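Local coordinates for VgrG protein (Vibrio cholerae, PDB 4DTL) that probably cross-links actin through its actin cross-linking domain, which binds ATP together with manganese ions, at residues A32-A37 against H87-V92; I25-E30 against Q173-G178. All coordinates share one frame; numbering follows the deposited sequence.

Contact 1: residues A32-A37 against H87-V92. With MN (manganese (II) ion), chain E; ATP (adenosine-5'-triphosphate), chain B.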
loop_
_atom_site.group_PDB
_atom_site.type_symbol
_atom_site.label_atom_id
_atom_site.label_comp_id
_atom_site.label_asym_id
_atom_site.label_seq_id
_atom_site.Cartn_x
_atom_site.Cartn_y
_atom_site.Cartn_z
ATOM N N ALA A 32 1.511 -15.292 10.539
ATOM C CA ALA A 32 2.270 -16.531 10.419
ATOM C C ALA A 32 1.637 -17.576 11.304
ATOM O O ALA A 32 1.234 -17.262 12.425
ATOM C CB ALA A 32 3.711 -16.312 10.843
ATOM N N GLY A 33 1.585 -18.805 10.803
ATOM C CA GLY A 33 1.051 -19.958 11.524
ATOM C C GLY A 33 -0.272 -20.503 11.032
ATOM O O GLY A 33 -0.789 -21.478 11.594
ATOM N N LEU A 34 -0.840 -19.860 9.996
ATOM C CA LEU A 34 -2.134 -20.254 9.445
ATOM C C LEU A 34 -2.339 -19.831 7.998
ATOM O O LEU A 34 -1.572 -19.035 7.456
ATOM C CB LEU A 34 -3.333 -19.792 10.348
ATOM C CG LEU A 34 -3.542 -18.299 10.653
ATOM C CD1 LEU A 34 -4.055 -17.561 9.480
ATOM C CD2 LEU A 34 -4.553 -18.124 11.734
ATOM N N VAL A 35 -3.414 -20.332 7.397
ATOM C CA VAL A 35 -3.889 -19.964 6.073
ATOM C C VAL A 35 -5.410 -19.770 6.107
ATOM O O VAL A 35 -6.076 -20.242 7.022
ATOM C CB VAL A 35 -3.490 -20.967 4.954
ATOM C CG1 VAL A 35 -1.997 -20.896 4.641
ATOM C CG2 VAL A 35 -3.953 -22.398 5.257
ATOM N N VAL A 36 -5.942 -19.094 5.088
ATOM C CA VAL A 36 -7.364 -18.965 4.830
ATOM C C VAL A 36 -7.601 -19.686 3.492
ATOM O O VAL A 36 -6.806 -19.536 2.576
ATOM C CB VAL A 36 -7.918 -17.508 4.864
ATOM C CG1 VAL A 36 -7.280 -16.615 3.795
ATOM C CG2 VAL A 36 -9.454 -17.494 4.772
ATOM N N ALA A 37 -8.608 -20.538 3.413
ATOM C CA ALA A 37 -8.958 -21.198 2.163
ATOM C C ALA A 37 -10.324 -20.676 1.781
ATOM O O ALA A 37 -11.193 -20.531 2.636
ATOM C CB ALA A 37 -8.969 -22.699 2.329
ATOM N N HIS A 87 -4.531 -19.248 1.039
ATOM C CA HIS A 87 -3.807 -17.985 1.037
ATOM C C HIS A 87 -3.326 -17.685 2.424
ATOM O O HIS A 87 -3.901 -18.171 3.397
ATOM C CB HIS A 87 -4.729 -16.837 0.589
ATOM C CG HIS A 87 -5.243 -16.946 -0.816
ATOM N ND1 HIS A 87 -4.638 -16.261 -1.864
ATOM C CD2 HIS A 87 -6.319 -17.618 -1.295
ATOM C CE1 HIS A 87 -5.347 -16.557 -2.944
ATOM N NE2 HIS A 87 -6.365 -17.373 -2.654
ATOM N N THR A 88 -2.325 -16.811 2.524
ATOM C CA THR A 88 -1.856 -16.311 3.804
ATOM C C THR A 88 -2.864 -15.224 4.178
ATOM O O THR A 88 -3.521 -14.667 3.280
ATOM C CB THR A 88 -0.448 -15.733 3.690
ATOM O OG1 THR A 88 -0.419 -14.721 2.687
ATOM C CG2 THR A 88 0.593 -16.778 3.398
ATOM N N VAL A 89 -3.014 -14.955 5.484
ATOM C CA VAL A 89 -3.938 -13.951 5.977
ATOM C C VAL A 89 -3.141 -12.690 6.207
ATOM O O VAL A 89 -2.039 -12.741 6.757
ATOM C CB VAL A 89 -4.699 -14.418 7.258
ATOM C CG1 VAL A 89 -5.478 -13.271 7.906
ATOM C CG2 VAL A 89 -5.622 -15.594 6.957
ATOM N N GLU A 90 -3.699 -11.563 5.771
ATOM C CA GLU A 90 -3.122 -10.264 6.013
ATOM C C GLU A 90 -4.145 -9.366 6.661
ATOM O O GLU A 90 -5.247 -9.206 6.138
ATOM C CB GLU A 90 -2.584 -9.647 4.736
ATOM C CG GLU A 90 -1.796 -8.377 4.994
ATOM C CD GLU A 90 -1.367 -7.671 3.734
ATOM O OE1 GLU A 90 -2.240 -7.425 2.873
ATOM O OE2 GLU A 90 -0.163 -7.346 3.610
ATOM N N LEU A 91 -3.768 -8.774 7.795
ATOM C CA LEU A 91 -4.621 -7.835 8.520
ATOM C C LEU A 91 -4.288 -6.436 8.006
ATOM O O LEU A 91 -3.123 -6.015 8.058
ATOM C CB LEU A 91 -4.447 -7.962 10.049
ATOM C CG LEU A 91 -4.589 -9.363 10.673
ATOM C CD1 LEU A 91 -4.573 -9.276 12.196
ATOM C CD2 LEU A 91 -5.840 -10.084 10.187
ATOM N N VAL A 92 -5.293 -5.769 7.408
ATOM C CA VAL A 92 -5.150 -4.450 6.777
ATOM C C VAL A 92 -5.944 -3.407 7.548
ATOM O O VAL A 92 -7.181 -3.390 7.484
ATOM C CB VAL A 92 -5.523 -4.485 5.264
ATOM C CG1 VAL A 92 -5.267 -3.137 4.603
ATOM C CG2 VAL A 92 -4.756 -5.582 4.522
HETATM MN MN MN E . -1.715 -5.883 1.271
HETATM P PG ATP B . 0.036 -5.365 -1.212
HETATM O O1G ATP B . -0.507 -6.298 -0.175
HETATM O O2G ATP B . 1.471 -5.041 -0.949
HETATM O O3G ATP B . -0.095 -5.975 -2.573
HETATM P PB ATP B . -2.266 -4.042 -0.921
HETATM O O1B ATP B . -2.983 -4.539 -2.115
HETATM O O2B ATP B . -2.531 -4.935 0.256
HETATM O O3B ATP B . -0.790 -3.988 -1.182
HETATM P PA ATP B . -4.012 -2.415 0.412
HETATM O O1A ATP B . -5.142 -1.674 -0.212
HETATM O O2A ATP B . -4.497 -3.784 0.902
HETATM O O3A ATP B . -2.857 -2.605 -0.534
HETATM O "O5'" ATP B . -3.491 -1.579 1.673
HETATM C "C5'" ATP B . -3.302 -0.166 1.530
HETATM C "C4'" ATP B . -2.737 0.423 2.792
HETATM O "O4'" ATP B . -2.928 1.851 2.727
HETATM C "C3'" ATP B . -3.405 -0.037 4.084
HETATM O "O3'" ATP B . -2.429 -0.247 5.090
HETATM C "C2'" ATP B . -4.373 1.102 4.398
HETATM O "O2'" ATP B . -4.654 1.228 5.783
HETATM C "C1'" ATP B . -3.604 2.300 3.876
HETATM N N9 ATP B . -4.416 3.456 3.521
HETATM C C8 ATP B . -5.570 3.468 2.786
HETATM N N7 ATP B . -6.112 4.654 2.660
HETATM C C5 ATP B . -5.246 5.483 3.358
HETATM C C6 ATP B . -5.244 6.875 3.595
HETATM N N6 ATP B . -6.214 7.702 3.183
HETATM N N1 ATP B . -4.206 7.392 4.292
HETATM C C2 ATP B . -3.254 6.569 4.737
HETATM N N3 ATP B . -3.166 5.244 4.599
HETATM C C4 ATP B . -4.194 4.763 3.890
HETATM O O HOH W 1 -1.248 -16.373 7.111
#
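V36 and H87 face each other as an antiparallel hydrogen-bonded pair, a compact example of how two strands that splay apart still satisfy their backbones. The N-H of V36 gives to H87 O (2.8 Å, 166° at the hydrogen), and the N-H of H87 returns a more bent bond to V36 O. Two residues from this pair, at L34 and V89, the strands have diverged too far for a direct bond, their short axes making an angle of 104°. A water takes over: it donates to L34 O at 2.7 Å and accepts from V89 N at 2.8 Å, so both groups are satisfied through one shared molecule.

Apolar side chains fill in beside this single pair. CG2 of V89 is the common partner, touching L34 CD1 at 3.6 Å and lying equally close to CB of V36, whose side chain it meets at about a right angle. V89 CG2 lies beside its own backbone N because CG1 takes the place anti to that N (chi1 170°), and this turns CG2 towards strand 34-37. T88 points away from this strand, and its OG1 is hydrogen-bonded to E30 and to the backbone N of M64. E90 lies beyond the pairing; its OE1 binds a manganese ion at 2.3 Å, and the same ion is held by two ATP phosphate oxygens.

Strand 85-97 also pairs with strand 56-68, while strand 34-38 bonds along strand 150-153, where I151 touches both L34 and V36. Helix 101-124 adds F118 against L34 and M111 and L114 against L91.

Contact 2: residues I25-E30 against Q173-G178; sequences IGIENE and QQATVG. With MN (manganese (II) ion), chain D; MN (manganese (II) ion), chain E; ATP (adenosine-5'-triphosphate), chain B.
E28 OE2 is gripped by two manganese ions, at 2.2 Å and 2.5 Å, and E28 OE1 binds the second of these as well, so the carboxylate chelates one ion and bridges to the other. Both ions also bind ATP phosphate oxygens. E28 OE1 further accepts a hydrogen bond from a water (2.6 Å) that connects it with T176 OG1 and ATP O3'. With CG beside the backbone N (chi1 -68°) and the chain extended beyond it, the carboxylate extends to the metals on the face shared with T176, whose CB approaches ATP O4' to 3.4 Å.

Under this site, antiparallel strands pair through G26 with T176 and E28 with Q174, each by two backbone bonds. The opposite face carries I25 CD1 against V177 CG2 and the side chains of N29 and Q173, which run side by side with their amide planes turned 45° apart. Q173 NE2 donates to N29 OD1 at 3.0 Å, arriving well above that carbonyl's plane, and also bonds P364 O.

G26, lacking a side chain, lets the ribose close in, with ATP O2' 3.2 Å from its CA. Such chemistry implies a nucleotide site in which manganese probably offsets the charge of carboxylate and phosphates.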
loop_
_atom_site.group_PDB
_atom_site.type_symbol
_atom_site.label_atom_id
_atom_site.label_comp_id
_atom_site.label_asym_id
_atom_site.label_seq_id
_atom_site.Cartn_x
_atom_site.Cartn_y
_atom_site.Cartn_z
ATOM N N ILE A 25 -2.140 7.381 8.500
ATOM C CA ILE A 25 -1.354 6.149 8.498
ATOM C C ILE A 25 -2.233 4.903 8.477
ATOM O O ILE A 25 -3.254 4.846 9.160
ATOM C CB ILE A 25 -0.277 6.125 9.622
ATOM C CG1 ILE A 25 0.716 4.940 9.465
ATOM C CG2 ILE A 25 -0.893 6.230 11.021
ATOM C CD1 ILE A 25 2.127 5.160 9.947
ATOM N N GLY A 26 -1.802 3.927 7.692
ATOM C CA GLY A 26 -2.426 2.623 7.577
ATOM C C GLY A 26 -1.357 1.559 7.650
ATOM O O GLY A 26 -0.230 1.788 7.217
ATOM N N ILE A 27 -1.691 0.396 8.182
ATOM C CA ILE A 27 -0.740 -0.707 8.324
ATOM C C ILE A 27 -1.248 -2.017 7.698
ATOM O O ILE A 27 -2.456 -2.238 7.590
ATOM C CB ILE A 27 -0.267 -0.896 9.799
ATOM C CG1 ILE A 27 -1.412 -1.331 10.745
ATOM C CG2 ILE A 27 0.485 0.331 10.324
ATOM C CD1 ILE A 27 -0.965 -1.988 12.043
ATOM N N GLU A 28 -0.303 -2.865 7.276
ATOM C CA GLU A 28 -0.530 -4.197 6.720
ATOM C C GLU A 28 0.263 -5.179 7.565
ATOM O O GLU A 28 1.444 -4.950 7.851
ATOM C CB GLU A 28 -0.096 -4.279 5.262
ATOM C CG GLU A 28 -0.966 -3.460 4.334
ATOM C CD GLU A 28 -0.347 -3.326 2.960
ATOM O OE1 GLU A 28 0.523 -2.446 2.779
ATOM O OE2 GLU A 28 -0.651 -4.180 2.099
ATOM N N ASN A 29 -0.390 -6.261 7.985
ATOM C CA ASN A 29 0.205 -7.248 8.875
ATOM C C ASN A 29 -0.086 -8.696 8.438
ATOM O O ASN A 29 -1.162 -9.245 8.703
ATOM C CB ASN A 29 -0.324 -6.987 10.286
ATOM C CG ASN A 29 0.405 -7.688 11.394
ATOM O OD1 ASN A 29 1.606 -7.959 11.305
ATOM N ND2 ASN A 29 -0.302 -7.930 12.496
ATOM N N GLU A 30 0.869 -9.299 7.738
ATOM C CA GLU A 30 0.730 -10.683 7.283
ATOM C C GLU A 30 1.009 -11.670 8.410
ATOM O O GLU A 30 2.079 -11.618 9.025
ATOM C CB GLU A 30 1.623 -10.950 6.088
ATOM C CG GLU A 30 1.303 -12.262 5.392
ATOM C CD GLU A 30 2.313 -12.692 4.350
ATOM O OE1 GLU A 30 1.923 -13.438 3.423
ATOM O OE2 GLU A 30 3.497 -12.287 4.451
ATOM N N GLN A 173 5.233 -7.090 7.752
ATOM C CA GLN A 173 4.664 -5.773 8.028
ATOM C C GLN A 173 5.039 -4.652 7.084
ATOM O O GLN A 173 6.188 -4.545 6.656
ATOM C CB GLN A 173 4.944 -5.360 9.483
ATOM C CG GLN A 173 4.186 -6.218 10.489
ATOM C CD GLN A 173 4.507 -5.964 11.942
ATOM O OE1 GLN A 173 5.599 -5.522 12.316
ATOM N NE2 GLN A 173 3.571 -6.326 12.803
ATOM N N GLN A 174 4.049 -3.804 6.790
ATOM C CA GLN A 174 4.150 -2.598 5.976
ATOM C C GLN A 174 3.319 -1.483 6.596
ATOM O O GLN A 174 2.427 -1.732 7.397
ATOM C CB GLN A 174 3.630 -2.863 4.573
ATOM C CG GLN A 174 4.713 -3.200 3.571
ATOM C CD GLN A 174 4.398 -4.422 2.795
ATOM O OE1 GLN A 174 3.690 -4.386 1.800
ATOM N NE2 GLN A 174 4.862 -5.538 3.280
ATOM N N ALA A 175 3.651 -0.247 6.241
ATOM C CA ALA A 175 2.954 0.949 6.675
ATOM C C ALA A 175 2.754 1.831 5.445
ATOM O O ALA A 175 3.579 1.800 4.522
ATOM C CB ALA A 175 3.790 1.676 7.707
ATOM N N THR A 176 1.638 2.577 5.408
ATOM C CA THR A 176 1.302 3.497 4.318
ATOM C C THR A 176 0.976 4.831 4.928
ATOM O O THR A 176 0.117 4.896 5.798
ATOM C CB THR A 176 0.210 2.926 3.381
ATOM O OG1 THR A 176 0.693 1.738 2.743
ATOM C CG2 THR A 176 -0.236 3.922 2.320
ATOM N N VAL A 177 1.681 5.883 4.497
ATOM C CA VAL A 177 1.543 7.238 5.035
ATOM C C VAL A 177 0.927 8.116 3.952
ATOM O O VAL A 177 1.372 8.076 2.803
ATOM C CB VAL A 177 2.915 7.786 5.575
ATOM C CG1 VAL A 177 2.861 9.283 5.896
ATOM C CG2 VAL A 177 3.390 7.001 6.797
ATOM N N GLY A 178 -0.095 8.882 4.335
ATOM C CA GLY A 178 -0.783 9.811 3.452
ATOM C C GLY A 178 -0.582 11.231 3.917
ATOM O O GLY A 178 -0.851 11.553 5.074
HETATM MN MN MN D . 1.411 -3.438 0.888
HETATM MN MN MN E . -1.715 -5.883 1.271
HETATM P PG ATP B . 0.036 -5.365 -1.212
HETATM O O1G ATP B . -0.507 -6.298 -0.175
HETATM O O2G ATP B . 1.471 -5.041 -0.949
HETATM O O3G ATP B . -0.095 -5.975 -2.573
HETATM P PB ATP B . -2.266 -4.042 -0.921
HETATM O O1B ATP B . -2.983 -4.539 -2.115
HETATM O O2B ATP B . -2.531 -4.935 0.256
HETATM O O3B ATP B . -0.790 -3.988 -1.182
HETATM P PA ATP B . -4.012 -2.415 0.412
HETATM O O1A ATP B . -5.142 -1.674 -0.212
HETATM O O2A ATP B . -4.497 -3.784 0.902
HETATM O O3A ATP B . -2.857 -2.605 -0.534
HETATM O "O5'" ATP B . -3.491 -1.579 1.673
HETATM C "C5'" ATP B . -3.302 -0.166 1.530
HETATM C "C4'" ATP B . -2.737 0.423 2.792
HETATM O "O4'" ATP B . -2.928 1.851 2.727
HETATM C "C3'" ATP B . -3.405 -0.037 4.084
HETATM O "O3'" ATP B . -2.429 -0.247 5.090
HETATM C "C2'" ATP B . -4.373 1.102 4.398
HETATM O "O2'" ATP B . -4.654 1.228 5.783
HETATM C "C1'" ATP B . -3.604 2.300 3.876
HETATM N N9 ATP B . -4.416 3.456 3.521
HETATM C C8 ATP B . -5.570 3.468 2.786
HETATM N N7 ATP B . -6.112 4.654 2.660
HETATM C C5 ATP B . -5.246 5.483 3.358
HETATM C C6 ATP B . -5.244 6.875 3.595
HETATM N N6 ATP B . -6.214 7.702 3.183
HETATM N N1 ATP B . -4.206 7.392 4.292
HETATM C C2 ATP B . -3.254 6.569 4.737
HETATM N N3 ATP B . -3.166 5.244 4.599
HETATM C C4 ATP B . -4.194 4.763 3.890
HETATM O O HOH W 2 0.492 -0.441 4.497
#

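How the contacts relate
Both contacts are buried, yet they illustrate how position in a fold selects chemistry. The centre of contact 2 lies about 7 Å from the centre of the chain, and this contact buries the larger surface, in a regular ladder with the nucleotide along one face; contact 1, its centre about 17 Å from that point, is a short, splayed pairing held by two backbone bonds and a water, with aliphatic side chains beside them. Strands 24-30 and 34-38 follow each other in the chain, and each pairs with strand 85-97, which joins the two contacts. L91 O lies 2.7 Å from N29 N, a probable hydrogen bond between them. They also share a manganese ion, to which each supplies one glutamate.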